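Local coordinates for protein beta-galactosidase BgaB (Bifidobacterium adolescentis, PDB 5VYM) that hydrolyses transgalactooligosaccharides, acting strongly on beta-1,4-linked galactobiose units and only weakly on lactose, the present chain being its trimerisation-domain portion, at residues W38-A41 against F42-A45. Sequence-based numbering, arbitrary orientation.
Sequences WYRA and FLDA
Trp-38 and Phe-42 sit one helical turn apart, and their rings meet on the buried side of the helix. CE2 of Phe-42 approaches the six-membered part of the indole at its edge, near the ring plane, 3.7 Å from CE3 of Trp-38. The CD2 edge of the same phenyl ring lies 3.3 Å from O of Trp-38, with that oxygen in the ring plane. The backbone N of Phe-42 hydrogen-bonds to this oxygen, with an N-H...O angle of 166°. Both rings reach Val-65 of the parallel sheet. Leu-217 and Val-221 of the second subunit pack on Trp-38 and Phe-42, respectively. With an alanine at Phe-42, the indole edge is likely to lose its neighbour, and Val-65 and Val-221 of the second subunit an apolar partner.

On the outer side, CG of Leu-43 is anti to the backbone N (chi1 -174°), which brings CD2 to 4.2 Å from CE1 of Tyr-39. The carboxylate of Asp-44 lies against the aliphatic part of Arg-40, OD1 and OD2 each 3.8 Å from its CG. Guanidinium and carboxylate form no salt bridge; any attraction is probably slight. The backbone N of Asp-44 bonds to O of Arg-40 at 2.7 Å. The last i to i+4 bond, Ala-45 N to Ala-41 O, is weak, and Ala-45 leaves helical geometry. This is the C-terminal end of an amphipathic alpha-helix flanking the parallel sheet of the trimerisation domain, an alpha/beta fold of the Glutaminase_I clan.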
# COMPACT_ATOMS: atom_id res chain seq x y z
N TRP B 38 14.28 8.52 20.48
CA TRP B 38 14.79 7.69 19.39
C TRP B 38 16.20 8.12 18.99
O TRP B 38 17.01 7.27 18.59
CB TRP B 38 13.85 7.75 18.19
CG TRP B 38 12.68 6.83 18.30
CD1 TRP B 38 11.46 7.11 18.85
CD2 TRP B 38 12.60 5.48 17.84
NE1 TRP B 38 10.63 6.02 18.76
CE2 TRP B 38 11.31 5.00 18.14
CE3 TRP B 38 13.51 4.62 17.20
CZ2 TRP B 38 10.90 3.70 17.83
CZ3 TRP B 38 13.10 3.33 16.89
CH2 TRP B 38 11.81 2.89 17.21
N TYR B 39 16.51 9.42 19.08
CA TYR B 39 17.85 9.88 18.74
C TYR B 39 18.88 9.30 19.71
O TYR B 39 19.92 8.78 19.29
CB TYR B 39 17.91 11.41 18.74
CG TYR B 39 19.29 11.95 18.47
CD1 TYR B 39 20.18 12.21 19.51
CD2 TYR B 39 19.72 12.20 17.17
CE1 TYR B 39 21.45 12.69 19.27
CE2 TYR B 39 20.99 12.69 16.92
CZ TYR B 39 21.85 12.93 17.98
OH TYR B 39 23.11 13.42 17.74
N ARG B 40 18.61 9.40 21.01
CA ARG B 40 19.54 8.86 22.00
C ARG B 40 19.62 7.34 21.92
O ARG B 40 20.68 6.77 22.17
CB ARG B 40 19.13 9.31 23.40
CG ARG B 40 20.14 8.96 24.48
CD ARG B 40 20.11 9.96 25.62
NE ARG B 40 20.37 11.32 25.15
CZ ARG B 40 21.59 11.81 24.91
NH1 ARG B 40 22.66 11.04 25.09
NH2 ARG B 40 21.73 13.06 24.49
N ALA B 41 18.52 6.68 21.56
CA ALA B 41 18.55 5.23 21.41
C ALA B 41 19.47 4.82 20.27
O ALA B 41 20.29 3.90 20.42
CB ALA B 41 17.14 4.69 21.18
N PHE B 42 19.36 5.49 19.12
CA PHE B 42 20.25 5.19 18.01
C PHE B 42 21.69 5.57 18.34
O PHE B 42 22.63 4.89 17.91
CB PHE B 42 19.79 5.91 16.74
CG PHE B 42 18.83 5.11 15.90
CD1 PHE B 42 19.30 4.14 15.03
CD2 PHE B 42 17.46 5.32 15.98
CE1 PHE B 42 18.43 3.40 14.25
CE2 PHE B 42 16.59 4.58 15.21
CZ PHE B 42 17.07 3.62 14.35
N LEU B 43 21.87 6.65 19.10
CA LEU B 43 23.22 7.05 19.51
C LEU B 43 23.82 6.03 20.47
O LEU B 43 24.98 5.63 20.31
CB LEU B 43 23.18 8.44 20.15
CG LEU B 43 24.52 9.07 20.50
CD1 LEU B 43 25.33 9.33 19.24
CD2 LEU B 43 24.31 10.36 21.28
N ASP B 44 23.04 5.58 21.46
CA ASP B 44 23.55 4.62 22.43
C ASP B 44 23.82 3.25 21.82
O ASP B 44 24.60 2.48 22.39
CB ASP B 44 22.56 4.48 23.60
CG ASP B 44 22.50 5.72 24.47
OD1 ASP B 44 23.17 6.72 24.14
OD2 ASP B 44 21.77 5.69 25.48
N ALA B 45 23.21 2.94 20.69
CA ALA B 45 23.42 1.65 20.03
C ALA B 45 24.57 1.68 19.04
O ALA B 45 24.78 0.69 18.32
CB ALA B 45 22.13 1.22 19.31